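NMB1025 protein (PDB 3KJJ) is of unknown function but belongs to the YjgF/RutC family, whose trimeric members include enamine/imine deaminases, so a related activity is possible. Local coordinates at residues I30-M35 against I116-V121; L69-Y74 against R96-A101; L75-D80 against C102-L107. All coordinates share one frame; numbering follows the deposited sequence. Where two conformers were deposited one is given.

In the fold
All three contacts bind strands of one mixed sheet. Contact 1 joins strand 29-32 to strand 114-121, antiparallel, near the centre of the chain. Contact 2 joins strand 68-75 to strand 99-104, in parallel. These two are buried and touch, because strands 114-121 and 68-75 are neighbours. Contact 3 carries the pairing to the end of the same two strands and into the loops beyond. It is partly buried, and its centre lies about 15 Å from the centre of the chain. The chemistry follows the place. Contacts 1 and 2 rest mainly on backbone bonds and apolar side chains, while contact 3 adds a carboxylate bond to a loop and two stacked arginines.

Contact 1 of 3, residues I30-M35 against I116-V121; sequences IFLSGM and IKITAV
Ile30 and Ala120 exchange two backbone hydrogen bonds. Ile30 N donates to Ala120 O at 2.8 Å, from above the carbonyl plane, and Ala120 N returns a bond to Ile30 O. Leu32 N adds a nearly straight bond to Ile118 O (169°). Beyond Leu32 the register shifts by one residue. Pairing resumes at Met35, a selenomethionine, whose N donates to Ile116 O while Ile116 N donates to Met35 O. A water sits in this break and donates to Ser33 O and, at 2.6 Å, to Ile116 O. The segments are thus antiparallel neighbours in the mixed sheet of the YjgF fold, joined by two separate ladders.

Apolar contacts lie on both faces. Thr119 CG2 stands over one face of the Phe31 ring, 4.1 Å from its centroid, offset toward the rim. It is anti to the backbone N, with OG1 on the other branch. Leu32 lies alongside Ile118, with Leu32 CD1 3.8 Å from Ile118 CB. Ile118 also packs on Ile54 of helix 43-60.

One polar side chain crosses the break. The chain of Lys117 bends at chi2 (92°), and its CD lies 3.2 Å from Leu32 O. Lys117 NZ makes a weak bond to that oxygen. Its stronger partner is Asp70 of the second subunit, in a salt bridge.

Contact 2 of 3, residues L69-Y74 against R96-A101; sequences LDAVIY and RTPARA
Four backbone hydrogen bonds hold Leu69, Ala71 and Ile73 to Ala99 and Ala101. Ala99 N donates to Leu69 O, and Ala71 N to Ala99 O at 2.8 Å. Ala101 N then donates to Ala71 O, and Ile73 N to Ala101 O at 2.9 Å. This is the ladder of two parallel strands. The last bond is the straightest of the four, at 166°. CA-H...O contacts fill in between, as from Arg100 CA to Ala71 O (3.2 Å).

Side chains meet on both faces. On the face of Asp70 and Ala99, Asp70 OD1 lies 3.4 Å from Ala99 CB, a van der Waals contact with no polar bond between the two. On the face of Ala71 and Arg100, Ile73 CD1 sits over one face of the Arg100 guanidinium, 3.5 Å from Arg100 NH1. The same methyl lies 3.6 Å from Arg100 CD. The two side chains cross obliquely. Arg100 CG, anti to the backbone N (chi1 -159°), passes Ala71 O, and the bend at chi3 turns NE. Pro98 adds CB, 3.6 Å from Leu69 O.

A second shell fixes the guanidinium. Arg100 NH1 is hydrogen-bonded to Asn85, and the group makes a cation-pi contact with Trp88. Leu69 and Asp70 both face Thr119, a classic beta bulge at the edge of strand 68-75 that pairs with strand 114-121.

Along strand 99-104 the third subunit joins in, where its Ser33 OG bonds to Arg100 N. The contact forms the parallel strand pair of a beta-alpha-beta unit. Its connecting helix 81-91 covers the face of Ala71 and Ile73 through Trp88 and Met84, and strand 114-121 flanks strand 68-75 on its other edge.

Contact 3 of 3, residues L75-D80 against C102-L107; sequences LRDMGD and CVEARL
Leu75 and Glu104 form the last parallel pair of a beta-alpha-beta unit, where strand 68-75 gives way to the loop before helix 81-91. Leu75 N donates to Val103 O at 3.0 Å. Ala105 N donates to Leu75 O at 2.8 Å.

Glu104 reaches on from the strand to the loop. Its CG is anti to the backbone N (chi1 -156°), and the chain continues extended. Glu104 OE1 accepts from Met78 N at 2.8 Å, through its anti lone pair. The bond is almost straight, at 177°. It ties the side chain to the start of the short 3-10 segment 78-79. Asp77 supports the same turn: its OD2 accepts from Gly79 N, an Asx turn. Asp77 OD2 and Glu104 OE1 lie 4.3 Å apart. The two N-H donors should offset the repulsion between these like charges.

Met78, a selenomethionine, folds back toward the strand. Bends at chi2 and chi3 bring its CE to 3.5 Å from Val103 C. Leu75 CD1 meets Cys102 SG at 3.9 Å, and Leu75 also packs on Met84 of helix 81-91.

At the outer side two arginines stack. Arg76 NH2 lies over the centre of the Arg106 guanidinium, 3.3 Å from Arg106 CZ. The planes are 27° apart. Both groups offer only N-H donors, so no hydrogen bond joins them; they stack despite their like charge. A water accepts from Arg76 NH1 and from Leu107 N.

The third subunit packs its Leu107 on Met78. The second subunit packs its Glu104 on Arg106. The arrangement is the C-terminal end of the parallel pair of a beta-alpha-beta crossover, where the first strand turns into the loop before the helix, here set at the subunit boundaries of a YjgF-family trimer.

Contact 1 of 3, residues I30-M35 against I116-V121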
loop_
_atom_site.group_PDB
_atom_site.type_symbol
_atom_site.label_atom_id
_atom_site.label_comp_id
_atom_site.label_asym_id
_atom_site.label_seq_id
_atom_site.Cartn_x
_atom_site.Cartn_y
_atom_site.Cartn_z
ATOM N N ILE B 30 0.644 11.411 -5.972
ATOM C CA ILE B 30 -0.106 10.781 -7.052
ATOM C C ILE B 30 -0.274 9.301 -6.703
ATOM O O ILE B 30 0.704 8.627 -6.383
ATOM C CB ILE B 30 0.648 10.932 -8.390
ATOM C CG1 ILE B 30 0.604 12.392 -8.871
ATOM C CG2 ILE B 30 0.081 9.981 -9.470
ATOM C CD1 ILE B 30 1.715 12.754 -9.845
ATOM N N PHE B 31 -1.515 8.823 -6.736
ATOM C CA PHE B 31 -1.817 7.420 -6.488
ATOM C C PHE B 31 -2.409 6.814 -7.762
ATOM O O PHE B 31 -3.423 7.292 -8.271
ATOM C CB PHE B 31 -2.777 7.282 -5.293
ATOM C CG PHE B 31 -2.177 7.709 -3.982
ATOM C CD1 PHE B 31 -1.621 6.769 -3.121
ATOM C CD2 PHE B 31 -2.153 9.055 -3.616
ATOM C CE1 PHE B 31 -1.060 7.156 -1.900
ATOM C CE2 PHE B 31 -1.590 9.454 -2.402
ATOM C CZ PHE B 31 -1.048 8.503 -1.543
ATOM N N LEU B 32 -1.753 5.795 -8.312
ATOM C CA LEU B 32 -2.319 5.090 -9.466
ATOM C C LEU B 32 -3.121 3.867 -9.000
ATOM O O LEU B 32 -2.714 3.190 -8.051
ATOM C CB LEU B 32 -1.225 4.646 -10.438
ATOM C CG LEU B 32 -0.227 5.623 -11.071
ATOM C CD1 LEU B 32 0.511 4.951 -12.252
ATOM C CD2 LEU B 32 -0.906 6.901 -11.544
ATOM N N SER B 33 -4.249 3.591 -9.661
ATOM C CA SER B 33 -4.933 2.302 -9.502
ATOM C C SER B 33 -3.898 1.234 -9.832
ATOM O O SER B 33 -2.935 1.496 -10.550
ATOM C CB SER B 33 -6.133 2.165 -10.470
ATOM O OG SER B 33 -7.319 2.754 -9.956
ATOM N N GLY B 34 -4.094 0.032 -9.297
ATOM C CA GLY B 34 -3.310 -1.113 -9.721
ATOM C C GLY B 34 -3.477 -1.323 -11.213
ATOM O O GLY B 34 -4.600 -1.433 -11.732
HETATM N N MSE B 35 -2.356 -1.381 -11.909
HETATM C CA MSE B 35 -2.397 -1.488 -13.363
HETATM C C MSE B 35 -2.208 -2.947 -13.709
HETATM O O MSE B 35 -1.317 -3.612 -13.188
HETATM C CB MSE B 35 -1.343 -0.612 -14.024
HETATM C CG MSE B 35 -1.511 0.890 -13.743
HETATM SE SE MSE B 35 -2.881 1.830 -14.788
HETATM C CE MSE B 35 -2.740 3.553 -13.910
ATOM N N ILE B 116 0.713 -3.799 -10.914
ATOM C CA ILE B 116 1.641 -2.894 -10.230
ATOM C C ILE B 116 0.909 -1.637 -9.781
ATOM O O ILE B 116 0.228 -0.975 -10.584
ATOM C CB ILE B 116 2.877 -2.550 -11.102
ATOM C CG1 ILE B 116 3.606 -3.831 -11.523
ATOM C CG2 ILE B 116 3.823 -1.585 -10.359
ATOM C CD1 ILE B 116 4.777 -3.628 -12.501
ATOM N N LYS B 117 1.055 -1.344 -8.490
ATOM C CA LYS B 117 0.426 -0.214 -7.826
ATOM C C LYS B 117 1.485 0.819 -7.464
ATOM O O LYS B 117 2.416 0.528 -6.712
ATOM C CB LYS B 117 -0.282 -0.693 -6.560
ATOM C CG LYS B 117 -0.951 0.410 -5.733
ATOM C CD LYS B 117 -2.388 0.589 -6.133
ATOM C CE LYS B 117 -3.188 1.157 -4.988
ATOM N NZ LYS B 117 -4.483 1.712 -5.473
ATOM N N ILE B 118 1.309 2.034 -7.978
ATOM C CA ILE B 118 2.326 3.085 -7.903
ATOM C C ILE B 118 1.847 4.252 -7.041
ATOM O O ILE B 118 0.675 4.637 -7.111
ATOM C CB ILE B 118 2.627 3.659 -9.324
ATOM C CG1 ILE B 118 3.253 2.605 -10.239
ATOM C CG2 ILE B 118 3.502 4.918 -9.248
ATOM C CD1 ILE B 118 4.643 2.170 -9.858
ATOM N N THR B 119 2.771 4.787 -6.238
ATOM C CA THR B 119 2.664 6.097 -5.609
ATOM C C THR B 119 3.801 6.954 -6.166
ATOM O O THR B 119 4.961 6.514 -6.223
ATOM C CB THR B 119 2.810 6.020 -4.069
ATOM O OG1 THR B 119 2.019 4.937 -3.557
ATOM C CG2 THR B 119 2.353 7.340 -3.393
ATOM N N ALA B 120 3.482 8.190 -6.544
ATOM C CA ALA B 120 4.466 9.045 -7.188
ATOM C C ALA B 120 4.291 10.487 -6.749
ATOM O O ALA B 120 3.371 10.815 -5.990
ATOM C CB ALA B 120 4.365 8.933 -8.730
ATOM N N VAL B 121 5.198 11.337 -7.209
ATOM C CA VAL B 121 5.118 12.758 -6.904
ATOM C C VAL B 121 5.004 13.589 -8.185
ATOM O O VAL B 121 5.577 13.245 -9.215
ATOM C CB VAL B 121 6.280 13.227 -5.975
ATOM C CG1 VAL B 121 7.603 13.303 -6.716
ATOM C CG2 VAL B 121 5.948 14.562 -5.313
HETATM O O HOH W 1 -1.398 3.750 -5.567
HETATM O O HOH W 2 0.137 1.606 -10.566
#

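Contact 2 of 3, residues L69-Y74 against R96-A101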
loop_
_atom_site.group_PDB
_atom_site.type_symbol
_atom_site.label_atom_id
_atom_site.label_comp_id
_atom_site.label_asym_id
_atom_site.label_seq_id
_atom_site.Cartn_x
_atom_site.Cartn_y
_atom_site.Cartn_z
ATOM N N LEU B 69 7.603 7.084 -6.083
ATOM C CA LEU B 69 8.002 6.927 -4.705
ATOM C C LEU B 69 8.032 5.459 -4.297
ATOM O O LEU B 69 8.992 4.999 -3.678
ATOM C CB LEU B 69 7.072 7.713 -3.796
ATOM C CG LEU B 69 7.150 9.242 -3.933
ATOM C CD1 LEU B 69 6.184 9.901 -2.966
ATOM C CD2 LEU B 69 8.582 9.761 -3.718
ATOM N N ASP B 70 6.985 4.730 -4.673
ATOM C CA ASP B 70 6.753 3.399 -4.150
ATOM C C ASP B 70 6.024 2.569 -5.202
ATOM O O ASP B 70 5.175 3.080 -5.941
ATOM C CB ASP B 70 5.945 3.509 -2.843
ATOM C CG ASP B 70 5.685 2.162 -2.171
ATOM O OD1 ASP B 70 6.606 1.623 -1.520
ATOM O OD2 ASP B 70 4.535 1.668 -2.257
ATOM N N ALA B 71 6.375 1.289 -5.268
ATOM C CA ALA B 71 5.729 0.366 -6.180
ATOM C C ALA B 71 5.492 -0.949 -5.447
ATOM O O ALA B 71 6.404 -1.489 -4.828
ATOM C CB ALA B 71 6.614 0.133 -7.401
ATOM N N VAL B 72 4.263 -1.444 -5.507
ATOM C CA VAL B 72 3.959 -2.779 -5.017
ATOM C C VAL B 72 3.614 -3.602 -6.241
ATOM O O VAL B 72 2.788 -3.197 -7.068
ATOM C CB VAL B 72 2.802 -2.804 -4.006
ATOM C CG1 VAL B 72 2.627 -4.217 -3.423
ATOM C CG2 VAL B 72 3.044 -1.814 -2.896
ATOM N N ILE B 73 4.288 -4.742 -6.357
ATOM C CA ILE B 73 4.138 -5.624 -7.491
ATOM C C ILE B 73 3.522 -6.898 -6.970
ATOM O O ILE B 73 4.066 -7.538 -6.069
ATOM C CB ILE B 73 5.491 -5.934 -8.162
ATOM C CG1 ILE B 73 6.155 -4.641 -8.662
ATOM C CG2 ILE B 73 5.308 -6.931 -9.336
ATOM C CD1 ILE B 73 7.660 -4.800 -8.927
ATOM N N TYR B 74 2.361 -7.219 -7.517
ATOM C CA TYR B 74 1.650 -8.420 -7.167
ATOM C C TYR B 74 1.863 -9.373 -8.337
ATOM O O TYR B 74 1.597 -9.019 -9.479
ATOM C CB TYR B 74 0.169 -8.101 -6.963
ATOM C CG TYR B 74 -0.135 -7.131 -5.836
ATOM C CD1 TYR B 74 -0.090 -7.537 -4.501
ATOM C CD2 TYR B 74 -0.494 -5.805 -6.107
ATOM C CE1 TYR B 74 -0.370 -6.648 -3.468
ATOM C CE2 TYR B 74 -0.767 -4.919 -5.087
ATOM C CZ TYR B 74 -0.706 -5.343 -3.773
ATOM O OH TYR B 74 -0.990 -4.462 -2.762
ATOM N N ARG B 96 17.362 6.508 -9.387
ATOM C CA ARG B 96 16.080 7.035 -8.917
ATOM C C ARG B 96 15.056 5.911 -8.839
ATOM O O ARG B 96 13.902 6.078 -9.216
ATOM C CB ARG B 96 15.594 8.149 -9.851
ATOM C CG ARG B 96 16.626 9.240 -10.079
ATOM C CD ARG B 96 16.015 10.425 -10.791
ATOM N NE ARG B 96 14.824 10.925 -10.106
ATOM C CZ ARG B 96 14.784 12.030 -9.370
ATOM N NH1 ARG B 96 15.883 12.761 -9.206
ATOM N NH2 ARG B 96 13.637 12.406 -8.805
ATOM N N THR B 97 15.493 4.762 -8.342
ATOM C CA THR B 97 14.635 3.588 -8.255
ATOM C C THR B 97 13.752 3.688 -6.994
ATOM O O THR B 97 14.203 4.174 -5.949
ATOM C CB THR B 97 15.469 2.298 -8.262
ATOM O OG1 THR B 97 16.341 2.292 -7.128
ATOM C CG2 THR B 97 16.321 2.214 -9.533
ATOM N N PRO B 98 12.478 3.273 -7.098
ATOM C CA PRO B 98 11.533 3.494 -6.001
ATOM C C PRO B 98 11.610 2.464 -4.872
ATOM O O PRO B 98 12.212 1.393 -5.042
ATOM C CB PRO B 98 10.175 3.396 -6.702
ATOM C CG PRO B 98 10.415 2.412 -7.790
ATOM C CD PRO B 98 11.815 2.683 -8.283
ATOM N N ALA B 99 11.014 2.797 -3.724
ATOM C CA ALA B 99 10.705 1.787 -2.698
ATOM C C ALA B 99 9.849 0.732 -3.386
ATOM O O ALA B 99 8.961 1.068 -4.179
ATOM C CB ALA B 99 9.957 2.395 -1.534
ATOM N N ARG B 100 10.129 -0.535 -3.120
ATOM C CA ARG B 100 9.453 -1.609 -3.846
ATOM C C ARG B 100 9.154 -2.770 -2.913
ATOM O O ARG B 100 9.910 -3.042 -1.987
ATOM C CB ARG B 100 10.319 -2.094 -5.010
ATOM C CG ARG B 100 9.554 -2.815 -6.100
ATOM C CD ARG B 100 10.468 -3.421 -7.150
ATOM N NE ARG B 100 10.872 -4.779 -6.799
ATOM C CZ ARG B 100 11.160 -5.744 -7.667
ATOM N NH1 ARG B 100 11.080 -5.541 -8.984
ATOM N NH2 ARG B 100 11.505 -6.937 -7.206
ATOM N N ALA B 101 8.023 -3.419 -3.144
ATOM C CA ALA B 101 7.720 -4.685 -2.494
ATOM C C ALA B 101 7.122 -5.619 -3.536
ATOM O O ALA B 101 6.418 -5.184 -4.449
ATOM C CB ALA B 101 6.775 -4.476 -1.313
#

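Contact 3 of 3, residues L75-D80 against C102-L107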
loop_
_atom_site.group_PDB
_atom_site.type_symbol
_atom_site.label_atom_id
_atom_site.label_comp_id
_atom_site.label_asym_id
_atom_site.label_seq_id
_atom_site.Cartn_x
_atom_site.Cartn_y
_atom_site.Cartn_z
ATOM N N LEU B 75 2.381 -10.562 -8.061
ATOM C CA LEU B 75 2.449 -11.607 -9.080
ATOM C C LEU B 75 1.494 -12.718 -8.702
ATOM O O LEU B 75 1.361 -13.042 -7.524
ATOM C CB LEU B 75 3.866 -12.177 -9.204
ATOM C CG LEU B 75 4.974 -11.254 -9.708
ATOM C CD1 LEU B 75 6.334 -11.916 -9.458
ATOM C CD2 LEU B 75 4.797 -10.924 -11.193
ATOM N N ARG B 76 0.842 -13.298 -9.707
ATOM C CA ARG B 76 -0.029 -14.446 -9.516
ATOM C C ARG B 76 0.780 -15.656 -9.042
ATOM O O ARG B 76 0.309 -16.471 -8.238
ATOM C CB ARG B 76 -0.761 -14.774 -10.819
ATOM C CG ARG B 76 -1.566 -16.065 -10.745
ATOM C CD ARG B 76 -2.167 -16.468 -12.078
ATOM N NE ARG B 76 -3.036 -17.632 -11.918
ATOM C CZ ARG B 76 -4.261 -17.603 -11.397
ATOM N NH1 ARG B 76 -4.792 -16.462 -10.984
ATOM N NH2 ARG B 76 -4.970 -18.721 -11.303
ATOM N N ASP B 77 2.004 -15.737 -9.540
ATOM C CA ASP B 77 2.874 -16.863 -9.336
ATOM C C ASP B 77 4.325 -16.371 -9.177
ATOM O O ASP B 77 4.927 -15.912 -10.137
ATOM C CB ASP B 77 2.733 -17.810 -10.541
ATOM C CG ASP B 77 3.442 -19.127 -10.332
ATOM O OD1 ASP B 77 2.892 -20.180 -10.709
ATOM O OD2 ASP B 77 4.556 -19.110 -9.789
HETATM N N MSE B 78 4.877 -16.478 -7.965
HETATM C CA MSE B 78 6.251 -16.017 -7.672
HETATM C C MSE B 78 7.320 -16.715 -8.521
HETATM O O MSE B 78 8.474 -16.296 -8.546
HETATM C CB MSE B 78 6.573 -16.123 -6.169
HETATM C CG MSE B 78 7.897 -15.423 -5.711
HETATM SE SE MSE B 78 7.940 -13.443 -5.911
HETATM C CE MSE B 78 6.321 -13.081 -4.934
ATOM N N GLY B 79 6.931 -17.770 -9.233
ATOM C CA GLY B 79 7.793 -18.358 -10.255
ATOM C C GLY B 79 8.167 -17.389 -11.376
ATOM O O GLY B 79 9.113 -17.638 -12.117
ATOM N N ASP B 80 7.436 -16.280 -11.490
ATOM C CA ASP B 80 7.657 -15.302 -12.568
ATOM C C ASP B 80 8.506 -14.109 -12.121
ATOM O O ASP B 80 8.610 -13.114 -12.845
ATOM C CB ASP B 80 6.318 -14.777 -13.105
ATOM C CG ASP B 80 5.531 -15.828 -13.880
ATOM O OD1 ASP B 80 6.144 -16.731 -14.480
ATOM O OD2 ASP B 80 4.287 -15.728 -13.905
ATOM N N CYS B 102 7.430 -6.906 -3.431
ATOM C CA CYS B 102 6.882 -7.854 -4.391
ATOM C C CYS B 102 6.334 -9.042 -3.637
ATOM O O CYS B 102 7.063 -9.679 -2.885
ATOM C CB CYS B 102 7.919 -8.294 -5.426
ATOM S SG CYS B 102 7.209 -9.361 -6.708
ATOM N N VAL B 103 5.037 -9.292 -3.808
ATOM C CA VAL B 103 4.358 -10.373 -3.087
ATOM C C VAL B 103 3.497 -11.203 -4.039
ATOM O O VAL B 103 3.155 -10.764 -5.133
ATOM C CB VAL B 103 3.520 -9.873 -1.852
ATOM C CG1 VAL B 103 4.371 -9.001 -0.921
ATOM C CG2 VAL B 103 2.260 -9.126 -2.276
ATOM N N GLU B 104 3.177 -12.420 -3.622
ATOM C CA GLU B 104 2.353 -13.288 -4.436
ATOM C C GLU B 104 0.897 -13.108 -4.058
ATOM O O GLU B 104 0.526 -13.298 -2.903
ATOM C CB GLU B 104 2.774 -14.743 -4.268
ATOM C CG GLU B 104 2.389 -15.609 -5.465
ATOM C CD GLU B 104 2.590 -17.081 -5.197
ATOM O OE1 GLU B 104 3.395 -17.715 -5.911
ATOM O OE2 GLU B 104 1.941 -17.600 -4.271
ATOM N N ALA B 105 0.078 -12.737 -5.038
ATOM C CA ALA B 105 -1.362 -12.585 -4.837
ATOM C C ALA B 105 -2.081 -12.790 -6.153
ATOM O O ALA B 105 -1.674 -12.243 -7.176
ATOM C CB ALA B 105 -1.680 -11.206 -4.282
ATOM N N ARG B 106 -3.162 -13.568 -6.129
ATOM C CA ARG B 106 -3.955 -13.802 -7.333
ATOM C C ARG B 106 -4.774 -12.563 -7.705
ATOM O O ARG B 106 -5.302 -11.874 -6.834
ATOM C CB ARG B 106 -4.867 -15.018 -7.153
ATOM C CG ARG B 106 -4.096 -16.319 -6.997
ATOM C CD ARG B 106 -4.987 -17.519 -7.216
ATOM N NE ARG B 106 -4.213 -18.674 -7.660
ATOM C CZ ARG B 106 -4.745 -19.795 -8.138
ATOM N NH1 ARG B 106 -6.062 -19.927 -8.243
ATOM N NH2 ARG B 106 -3.956 -20.782 -8.521
ATOM N N LEU B 107 -4.883 -12.297 -9.004
ATOM C CA LEU B 107 -5.539 -11.070 -9.496
ATOM C C LEU B 107 -6.957 -11.324 -10.012
ATOM O O LEU B 107 -7.412 -12.481 -10.038
ATOM C CB LEU B 107 -4.654 -10.394 -10.550
ATOM C CG LEU B 107 -3.184 -10.334 -10.104
ATOM C CD1 LEU B 107 -2.269 -10.006 -11.269
ATOM C CD2 LEU B 107 -2.990 -9.364 -8.949
HETATM O O HOH W 3 -4.246 -13.790 -11.604
#